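Local coordinates for Lmo1076 protein (Listeria monocytogenes serovar 1/2a, PDB 5JQC) that probably acts as a secreted autolysin, a cell-wall hydrolase with predicted amidase activity, and is seen here as its three SH3-like GW repeats, at residues A[20-25]-A[65-70]; A[73-78]-A[89-94]; A[96-101]-A[151-156]. All coordinates share one frame; numbering follows the deposited sequence.

Contact 1. Residues A[20-25]-A[65-70]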
loop_
_atom_site.group_PDB
_atom_site.type_symbol
_atom_site.label_atom_id
_atom_site.label_comp_id
_atom_site.label_asym_id
_atom_site.label_seq_id
_atom_site.Cartn_x
_atom_site.Cartn_y
_atom_site.Cartn_z
ATOM N N GLN A 20 -26.806 20.847 -7.256
ATOM C CA GLN A 20 -25.425 21.307 -7.253
ATOM C C GLN A 20 -24.721 20.737 -6.033
ATOM O O GLN A 20 -25.338 20.596 -4.977
ATOM C CB GLN A 20 -25.374 22.833 -7.247
ATOM C CG GLN A 20 -24.011 23.420 -7.539
ATOM C CD GLN A 20 -24.134 24.910 -7.732
ATOM O OE1 GLN A 20 -25.238 25.455 -7.635
ATOM N NE2 GLN A 20 -23.018 25.582 -8.016
ATOM N N LYS A 21 -23.439 20.409 -6.176
ATOM C CA LYS A 21 -22.707 19.945 -5.006
ATOM C C LYS A 21 -21.224 20.180 -5.205
ATOM O O LYS A 21 -20.705 20.109 -6.326
ATOM C CB LYS A 21 -22.962 18.462 -4.728
ATOM C CG LYS A 21 -22.425 17.523 -5.797
ATOM C CD LYS A 21 -22.677 16.084 -5.410
ATOM C CE LYS A 21 -22.619 15.167 -6.637
ATOM N NZ LYS A 21 -22.655 13.725 -6.237
ATOM N N ASN A 22 -20.556 20.456 -4.093
ATOM C CA ASN A 22 -19.105 20.466 -4.054
ATOM C C ASN A 22 -18.583 19.041 -4.037
ATOM O O ASN A 22 -19.173 18.154 -3.411
ATOM C CB ASN A 22 -18.597 21.196 -2.809
ATOM C CG ASN A 22 -19.052 22.624 -2.746
ATOM O OD1 ASN A 22 -19.214 23.278 -3.775
ATOM N ND2 ASN A 22 -19.262 23.127 -1.529
ATOM N N VAL A 23 -17.454 18.831 -4.710
ATOM C CA VAL A 23 -16.799 17.533 -4.788
ATOM C C VAL A 23 -15.292 17.757 -4.690
ATOM O O VAL A 23 -14.794 18.878 -4.811
ATOM C CB VAL A 23 -17.162 16.772 -6.089
ATOM C CG1 VAL A 23 -18.648 16.472 -6.119
ATOM C CG2 VAL A 23 -16.733 17.569 -7.311
ATOM N N SER A 24 -14.558 16.671 -4.461
ATOM C CA SER A 24 -13.092 16.707 -4.509
ATOM C C SER A 24 -12.643 15.490 -5.307
ATOM O O SER A 24 -12.686 14.356 -4.815
ATOM C CB SER A 24 -12.469 16.739 -3.114
ATOM O OG SER A 24 -11.048 16.809 -3.207
ATOM N N GLU A 25 -12.243 15.726 -6.554
ATOM C CA GLU A 25 -11.857 14.659 -7.462
ATOM C C GLU A 25 -10.704 15.133 -8.328
ATOM O O GLU A 25 -10.579 16.323 -8.631
ATOM C CB GLU A 25 -13.014 14.217 -8.384
ATOM C CG GLU A 25 -14.293 13.753 -7.686
ATOM C CD GLU A 25 -14.123 12.446 -6.930
ATOM O OE1 GLU A 25 -13.244 11.634 -7.303
ATOM O OE2 GLU A 25 -14.878 12.236 -5.955
ATOM N N ILE A 65 -11.545 18.624 -9.863
ATOM C CA ILE A 65 -12.970 18.881 -10.013
ATOM C C ILE A 65 -13.488 19.349 -8.668
ATOM O O ILE A 65 -13.379 18.630 -7.667
ATOM C CB ILE A 65 -13.731 17.641 -10.504
ATOM C CG1 ILE A 65 -13.120 17.120 -11.805
ATOM C CG2 ILE A 65 -15.201 17.973 -10.714
ATOM C CD1 ILE A 65 -13.202 18.099 -12.962
ATOM N N LEU A 66 -14.074 20.549 -8.655
ATOM C CA LEU A 66 -14.493 21.236 -7.441
ATOM C C LEU A 66 -15.997 21.193 -7.205
ATOM O O LEU A 66 -16.439 21.097 -6.055
ATOM C CB LEU A 66 -14.037 22.698 -7.490
ATOM C CG LEU A 66 -12.565 23.058 -7.263
ATOM C CD1 LEU A 66 -11.693 22.664 -8.438
ATOM C CD2 LEU A 66 -12.477 24.557 -7.007
ATOM N N LYS A 67 -16.801 21.297 -8.256
ATOM C CA LYS A 67 -18.247 21.327 -8.105
ATOM C C LYS A 67 -18.864 20.591 -9.280
ATOM O O LYS A 67 -18.251 20.466 -10.342
ATOM C CB LYS A 67 -18.826 22.750 -8.078
ATOM C CG LYS A 67 -18.233 23.731 -7.073
ATOM C CD LYS A 67 -18.952 25.083 -7.205
ATOM C CE LYS A 67 -18.272 26.165 -6.361
ATOM N NZ LYS A 67 -18.321 25.844 -4.912
ATOM N N GLU A 68 -20.091 20.115 -9.081
ATOM C CA GLU A 68 -20.897 19.575 -10.171
ATOM C C GLU A 68 -22.283 20.178 -10.072
ATOM O O GLU A 68 -22.777 20.414 -8.970
ATOM C CB GLU A 68 -21.012 18.052 -10.129
ATOM C CG GLU A 68 -19.698 17.330 -9.917
ATOM C CD GLU A 68 -19.786 15.857 -10.288
ATOM O OE1 GLU A 68 -20.917 15.403 -10.584
ATOM O OE2 GLU A 68 -18.731 15.167 -10.281
ATOM N N GLY A 69 -22.911 20.404 -11.222
ATOM C CA GLY A 69 -24.269 20.919 -11.287
ATOM C C GLY A 69 -25.001 20.357 -12.491
ATOM O O GLY A 69 -24.395 20.142 -13.550
ATOM N N THR A 70 -26.292 20.084 -12.347
ATOM C CA THR A 70 -27.051 19.475 -13.424
ATOM C C THR A 70 -28.142 20.422 -13.897
ATOM O O THR A 70 -28.639 21.251 -13.130
ATOM C CB THR A 70 -27.666 18.134 -12.994
ATOM O OG1 THR A 70 -28.691 18.348 -12.012
ATOM C CG2 THR A 70 -26.588 17.225 -12.427
#

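Contact 2. Residues A[73-78]-A[89-94]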
loop_
_atom_site.group_PDB
_atom_site.type_symbol
_atom_site.label_atom_id
_atom_site.label_comp_id
_atom_site.label_asym_id
_atom_site.label_seq_id
_atom_site.Cartn_x
_atom_site.Cartn_y
_atom_site.Cartn_z
ATOM N N ARG A 73 -30.128 19.589 -19.612
ATOM C CA ARG A 73 -29.297 19.221 -20.748
ATOM C C ARG A 73 -28.085 18.369 -20.386
ATOM O O ARG A 73 -27.448 17.840 -21.300
ATOM C CB ARG A 73 -28.814 20.472 -21.485
ATOM C CG ARG A 73 -29.935 21.267 -22.131
ATOM C CD ARG A 73 -29.389 22.579 -22.674
ATOM N NE ARG A 73 -30.469 23.433 -23.154
ATOM C CZ ARG A 73 -30.989 23.352 -24.381
ATOM N NH1 ARG A 73 -31.974 24.156 -24.749
ATOM N NH2 ARG A 73 -30.519 22.469 -25.240
ATOM N N GLY A 74 -27.740 18.224 -19.104
ATOM C CA GLY A 74 -26.606 17.391 -18.720
ATOM C C GLY A 74 -26.016 17.852 -17.395
ATOM O O GLY A 74 -26.633 18.622 -16.662
ATOM N N THR A 75 -24.802 17.365 -17.118
ATOM C CA THR A 75 -24.059 17.691 -15.905
ATOM C C THR A 75 -22.817 18.481 -16.277
ATOM O O THR A 75 -22.044 18.051 -17.134
ATOM C CB THR A 75 -23.652 16.430 -15.138
ATOM O OG1 THR A 75 -24.831 15.758 -14.680
ATOM C CG2 THR A 75 -22.793 16.784 -13.931
ATOM N N TRP A 76 -22.643 19.643 -15.646
ATOM C CA TRP A 76 -21.458 20.473 -15.823
ATOM C C TRP A 76 -20.640 20.474 -14.535
ATOM O O TRP A 76 -21.206 20.535 -13.439
ATOM C CB TRP A 76 -21.860 21.905 -16.233
ATOM C CG TRP A 76 -22.122 21.962 -17.698
ATOM C CD1 TRP A 76 -21.244 22.342 -18.673
ATOM C CD2 TRP A 76 -23.313 21.542 -18.373
ATOM N NE1 TRP A 76 -21.820 22.206 -19.909
ATOM C CE2 TRP A 76 -23.092 21.719 -19.754
ATOM C CE3 TRP A 76 -24.551 21.052 -17.943
ATOM C CZ2 TRP A 76 -24.066 21.432 -20.709
ATOM C CZ3 TRP A 76 -25.513 20.762 -18.894
ATOM C CH2 TRP A 76 -25.265 20.952 -20.261
ATOM N N VAL A 77 -19.312 20.403 -14.666
ATOM C CA VAL A 77 -18.420 20.358 -13.512
ATOM C C VAL A 77 -17.413 21.505 -13.582
ATOM O O VAL A 77 -16.906 21.849 -14.656
ATOM C CB VAL A 77 -17.701 18.987 -13.404
ATOM C CG1 VAL A 77 -18.717 17.854 -13.420
ATOM C CG2 VAL A 77 -16.672 18.787 -14.500
ATOM N N GLN A 78 -17.123 22.101 -12.420
ATOM C CA GLN A 78 -16.156 23.193 -12.309
ATOM C C GLN A 78 -14.766 22.625 -12.048
ATOM O O GLN A 78 -14.507 22.095 -10.963
ATOM C CB GLN A 78 -16.537 24.166 -11.183
ATOM C CG GLN A 78 -15.528 25.295 -10.984
ATOM C CD GLN A 78 -15.683 26.031 -9.659
ATOM O OE1 GLN A 78 -15.632 25.426 -8.592
ATOM N NE2 GLN A 78 -15.871 27.344 -9.726
HETATM N N MSE A 89 -17.473 22.741 -17.449
HETATM C CA MSE A 89 -17.555 21.982 -18.690
HETATM C C MSE A 89 -18.352 20.696 -18.471
HETATM O O MSE A 89 -18.406 20.169 -17.350
HETATM C CB MSE A 89 -16.145 21.686 -19.218
HETATM C CG MSE A 89 -16.106 20.858 -20.498
HETATM SE SE MSE A 89 -14.464 21.054 -21.550
HETATM C CE MSE A 89 -13.108 20.566 -20.213
ATOM N N ASP A 90 -19.011 20.247 -19.541
ATOM C CA ASP A 90 -19.731 18.981 -19.553
ATOM C C ASP A 90 -18.904 17.901 -18.874
ATOM O O ASP A 90 -17.751 17.662 -19.244
ATOM C CB ASP A 90 -20.031 18.586 -21.010
ATOM C CG ASP A 90 -21.204 17.623 -21.151
ATOM O OD1 ASP A 90 -21.389 16.707 -20.320
ATOM O OD2 ASP A 90 -21.961 17.787 -22.127
ATOM N N LYS A 91 -19.509 17.243 -17.883
ATOM C CA LYS A 91 -18.827 16.170 -17.160
ATOM C C LYS A 91 -18.291 15.094 -18.098
ATOM O O LYS A 91 -17.276 14.454 -17.792
ATOM C CB LYS A 91 -19.784 15.561 -16.136
ATOM C CG LYS A 91 -19.189 14.456 -15.301
ATOM C CD LYS A 91 -20.158 14.083 -14.214
ATOM C CE LYS A 91 -19.524 13.142 -13.230
ATOM N NZ LYS A 91 -20.476 12.851 -12.125
ATOM N N ARG A 92 -18.944 14.890 -19.246
ATOM C CA ARG A 92 -18.511 13.870 -20.199
ATOM C C ARG A 92 -17.149 14.186 -20.802
ATOM O O ARG A 92 -16.470 13.279 -21.291
ATOM C CB ARG A 92 -19.548 13.711 -21.317
ATOM C CG ARG A 92 -20.840 12.991 -20.916
ATOM C CD ARG A 92 -21.847 12.992 -22.078
ATOM N NE ARG A 92 -22.189 14.365 -22.444
ATOM C CZ ARG A 92 -22.749 14.740 -23.598
ATOM N NH1 ARG A 92 -23.042 13.849 -24.555
ATOM N NH2 ARG A 92 -23.000 16.031 -23.798
ATOM N N ALA A 93 -16.725 15.443 -20.768
ATOM C CA ALA A 93 -15.396 15.780 -21.255
ATOM C C ALA A 93 -14.261 15.267 -20.362
ATOM O O ALA A 93 -13.096 15.482 -20.707
ATOM C CB ALA A 93 -15.282 17.300 -21.421
ATOM N N PHE A 94 -14.547 14.590 -19.238
ATOM C CA PHE A 94 -13.519 14.236 -18.258
ATOM C C PHE A 94 -13.515 12.740 -17.952
ATOM O O PHE A 94 -14.562 12.086 -17.960
ATOM C CB PHE A 94 -13.709 14.973 -16.907
ATOM C CG PHE A 94 -13.807 16.472 -17.011
ATOM C CD1 PHE A 94 -15.001 17.086 -17.356
ATOM C CD2 PHE A 94 -12.714 17.268 -16.704
ATOM C CE1 PHE A 94 -15.083 18.470 -17.422
ATOM C CE2 PHE A 94 -12.793 18.645 -16.767
ATOM C CZ PHE A 94 -13.974 19.247 -17.123
#

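Contact 3. Residues A[96-101]-A[151-156]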
loop_
_atom_site.group_PDB
_atom_site.type_symbol
_atom_site.label_atom_id
_atom_site.label_comp_id
_atom_site.label_asym_id
_atom_site.label_seq_id
_atom_site.Cartn_x
_atom_site.Cartn_y
_atom_site.Cartn_z
ATOM N N TYR A 96 -12.509 10.678 -14.631
ATOM C CA TYR A 96 -12.143 10.804 -13.225
ATOM C C TYR A 96 -11.176 9.697 -12.831
ATOM O O TYR A 96 -11.354 8.533 -13.209
ATOM C CB TYR A 96 -13.373 10.723 -12.315
ATOM C CG TYR A 96 -14.267 11.940 -12.292
ATOM C CD1 TYR A 96 -14.304 12.836 -13.356
ATOM C CD2 TYR A 96 -15.085 12.188 -11.194
ATOM C CE1 TYR A 96 -15.130 13.941 -13.325
ATOM C CE2 TYR A 96 -15.917 13.296 -11.147
ATOM C CZ TYR A 96 -15.934 14.172 -12.214
ATOM O OH TYR A 96 -16.758 15.277 -12.185
ATOM N N TYR A 97 -10.153 10.066 -12.052
ATOM C CA TYR A 97 -9.277 9.063 -11.464
ATOM C C TYR A 97 -9.951 8.430 -10.248
ATOM O O TYR A 97 -10.537 9.134 -9.422
ATOM C CB TYR A 97 -7.956 9.683 -11.036
ATOM C CG TYR A 97 -7.044 10.086 -12.170
ATOM C CD1 TYR A 97 -6.335 9.137 -12.896
ATOM C CD2 TYR A 97 -6.859 11.421 -12.488
ATOM C CE1 TYR A 97 -5.485 9.515 -13.922
ATOM C CE2 TYR A 97 -6.013 11.802 -13.511
ATOM C CZ TYR A 97 -5.332 10.851 -14.221
ATOM O OH TYR A 97 -4.504 11.255 -15.240
ATOM N N PRO A 98 -9.892 7.114 -10.120
ATOM C CA PRO A 98 -10.358 6.472 -8.891
ATOM C C PRO A 98 -9.405 6.792 -7.757
ATOM O O PRO A 98 -8.230 7.089 -7.978
ATOM C CB PRO A 98 -10.308 4.984 -9.245
ATOM C CG PRO A 98 -9.139 4.918 -10.177
ATOM C CD PRO A 98 -9.272 6.147 -11.038
ATOM N N LYS A 99 -9.913 6.717 -6.529
ATOM C CA LYS A 99 -9.097 6.938 -5.340
ATOM C C LYS A 99 -8.827 5.615 -4.632
ATOM O O LYS A 99 -9.660 4.702 -4.656
ATOM C CB LYS A 99 -9.784 7.907 -4.372
ATOM C CG LYS A 99 -10.030 9.321 -4.922
ATOM C CD LYS A 99 -10.882 10.142 -3.946
ATOM C CE LYS A 99 -11.035 11.590 -4.391
ATOM N NZ LYS A 99 -11.891 12.366 -3.456
ATOM N N ALA A 100 -7.651 5.513 -4.010
ATOM C CA ALA A 100 -7.345 4.355 -3.187
ATOM C C ALA A 100 -8.213 4.379 -1.941
ATOM O O ALA A 100 -8.472 5.442 -1.375
ATOM C CB ALA A 100 -5.873 4.358 -2.782
ATOM N N THR A 101 -8.653 3.205 -1.506
ATOM C CA THR A 101 -9.357 3.078 -0.236
ATOM C C THR A 101 -8.472 2.377 0.795
ATOM O O THR A 101 -7.402 1.841 0.485
ATOM C CB THR A 101 -10.671 2.311 -0.417
ATOM O OG1 THR A 101 -10.394 0.990 -0.908
ATOM C CG2 THR A 101 -11.564 3.034 -1.403
ATOM N N GLY A 151 -2.636 0.881 0.600
ATOM C CA GLY A 151 -3.813 1.417 -0.043
ATOM C C GLY A 151 -4.419 0.343 -0.905
ATOM O O GLY A 151 -3.695 -0.523 -1.413
ATOM N N GLN A 152 -5.735 0.374 -1.093
ATOM C CA GLN A 152 -6.406 -0.659 -1.858
ATOM C C GLN A 152 -7.102 -0.055 -3.058
ATOM O O GLN A 152 -7.480 1.119 -3.050
ATOM C CB GLN A 152 -7.423 -1.418 -1.020
ATOM C CG GLN A 152 -6.781 -2.184 0.118
ATOM C CD GLN A 152 -7.799 -2.896 0.985
ATOM O OE1 GLN A 152 -9.013 -2.684 0.845
ATOM N NE2 GLN A 152 -7.312 -3.752 1.890
ATOM N N ILE A 153 -7.248 -0.877 -4.090
ATOM C CA ILE A 153 -7.995 -0.513 -5.282
ATOM C C ILE A 153 -8.271 -1.784 -6.061
ATOM O O ILE A 153 -7.411 -2.667 -6.183
ATOM C CB ILE A 153 -7.245 0.540 -6.130
ATOM C CG1 ILE A 153 -8.179 1.095 -7.190
ATOM C CG2 ILE A 153 -6.044 -0.058 -6.815
ATOM C CD1 ILE A 153 -7.654 2.352 -7.818
ATOM N N SER A 154 -9.495 -1.881 -6.563
ATOM C CA SER A 154 -9.927 -3.026 -7.356
ATOM C C SER A 154 -9.800 -4.324 -6.571
ATOM O O SER A 154 -9.628 -5.403 -7.145
ATOM C CB SER A 154 -9.167 -3.104 -8.678
ATOM O OG SER A 154 -9.530 -2.007 -9.490
ATOM N N GLY A 155 -9.917 -4.227 -5.251
ATOM C CA GLY A 155 -9.816 -5.391 -4.405
ATOM C C GLY A 155 -8.412 -5.873 -4.136
ATOM O O GLY A 155 -8.249 -6.924 -3.494
ATOM N N ARG A 156 -7.389 -5.140 -4.576
ATOM C CA ARG A 156 -6.003 -5.506 -4.306
ATOM C C ARG A 156 -5.351 -4.498 -3.364
ATOM O O ARG A 156 -5.644 -3.298 -3.413
ATOM C CB ARG A 156 -5.190 -5.612 -5.603
ATOM C CG ARG A 156 -5.635 -6.717 -6.531
ATOM C CD ARG A 156 -5.979 -6.101 -7.899
ATOM N NE ARG A 156 -6.963 -6.873 -8.663
ATOM C CZ ARG A 156 -7.087 -6.825 -9.990
ATOM N NH1 ARG A 156 -8.013 -7.558 -10.605
ATOM N NH2 ARG A 156 -6.269 -6.061 -10.713
#

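Contact 1. Residues A[20-25]-A[65-70]
Gln20 CA comes within 3.3 Å of Glu68 O in a CA-H...O contact, at a non-hydrogen-bonded pair with Gly69. Gln20 CG also lies near Glu68 O, and the chain runs on extended to end with NE2 4.2 Å from Lys67 CD. Lys21 and Glu68 form the hydrogen-bonded pair that follows, with Lys21 N 2.9 Å from Glu68 O and Glu68 N 2.8 Å from Lys21 O. The Glu68 carboxylate itself is held from outside, by Tyr96 OH and by a salt bridge to Lys91. Asn22 shares its face of the sheet with Gln20 and Lys67. The Asn22 and Lys67 side chains run side by side in the same direction, and a bend at the end of the lysine (chi4 -63°) turns NZ onto Asn22 OD1, 2.9 Å away and tilted 32° from the carbonyl plane. Trp88 packs on Lys67 and Gln20.

Val23 N donates to Leu66 O at 2.8 Å, from above the carbonyl plane. The Val23 CG2 methyl, set between the backbone N and the carbonyl carbon, touches Ile65 CG2 at 3.8 Å, and both Val23 methyls rest against Glu68 CG. The register shifts by one residue between the Asn22-Lys67 and Glu25-Ile65 pairs, Ser24 being the extra residue. Ile65 N reaches Glu25 O at 2.8 Å, whereas the return bond from Glu25 N is weak. The pattern is that of a beta bulge between antiparallel neighbours, here strands 19-29 and 62-71 in the curved sheet of an SH3-like GW repeat.

Contact 2. Residues A[73-78]-A[89-94]
The beta hairpin of strands 74-81 and 84-90 ends where Trp76 and Asp90 face each other as a non-hydrogen-bonded pair, and the chain beyond turns into a 3-10 segment. On the Val77 side the strands pair regularly: Val77 N donates to the carbonyl O of Met89, a selenomethionine in this crystal, at 2.8 Å, and Met89 N returns a bond to Val77 O at 3.0 Å. One step on, Lys91 N donates to Thr75 O over 2.8 Å, so the first residue of the 3-10 segment is still tied to the hairpin.

The indole of Trp76 lies against the opposite backbone. Asp90 CA sits over one face, offset toward the rim, and CD1 comes within 3.2 Å of Asp90 N. Asp90 folds back on its own segment: OD1 takes Arg92 N in an Asx turn and also Arg92 NE, both from the same face of the carboxylate, while OD2 receives Arg92 NH2 at 2.6 Å. The guanidinium thus grips the carboxylate side-on with two nitrogens.

Away from the indole, Lys91 CB packs on Val77 CG1 at 3.7 Å, and its extended chain runs beside Thr75, CD lying 3.8 Å from Thr75 CG2. Lys91 NZ ends in the salt bridge with Glu68 OE1. Val77 CG2, lodged between the backbone N and the carbonyl carbon, meets the Phe94 ring tip to tip, 3.3 Å from CE1, a tight fit. Phe79 stands edge-to-face to the same ring. A hairpin leading through a 3-10 turn into a short last strand is characteristic of SH3-like barrels.

Contact 3. Residues A[96-101]-A[151-156]
Pro98 touches the end of the Ile153 side chain with CG and CB, 3.8 Å and 4.0 Å from Ile153 CD1, the two groups crossing obliquely. The isoleucine gets there because its CG1 is anti to the backbone N (chi1 -168°) and the chain stays extended at chi2 (165°), which carries CD1 out to the proline. Val124, in a loop, also touches Ile153.

Further along, Ala100 approaches the carbonyl of Gln152: its CA is 3.2 Å from Gln152 O in a CA-H...O contact, and its CB meets the same oxygen at 3.6 Å. That oxygen also accepts Thr101 N at 2.8 Å. Gln152 N donates back to Thr101 O at 2.7 Å, and the two bonds make Thr101 and Gln152 an antiparallel hydrogen-bonded pair. The segment 96-101 is the link that leaves strand 94-96 of the first SH3-like GW repeat and enters strand 103-112 of the second; this pair joins it to the end of strand 144-153, beside 103-112 in the second sheet. There Ile153 to Arg156 form a type I' turn, the tight reversal of a two-residue beta hairpin, closed by bonds in both directions between Ile153 and Arg156.

The Thr101 and Gln152 side chains point to the same face of the sheet and cross at about a right angle, Thr101 OG1 coming 3.8 Å from Gln152 CB.

Contacts 1 and 2 belong to one sheet, their centres about 10 Å apart: strands 62-71 and 74-81 are neighbours in it, and Gly69 O lies 2.8 Å from Trp76 N. Contact 3, centred about 20 Å from contact 1 and 23 Å from contact 2, lies where segment 96-101 passes from this repeat to the next. Tyr96, at the start of that segment, reaches back to both other contacts, its OH 2.7 Å from Glu68 OE2 in contact 1 and packed on Val77 CG1 and Lys91 CE of contact 2. Lys99 of the linker also bonds to Ser24 O. A glycerol, probably from the crystallisation liquor, is hydrogen-bonded to Lys91 NZ and lies about 5 Å from the Glu68 side chain.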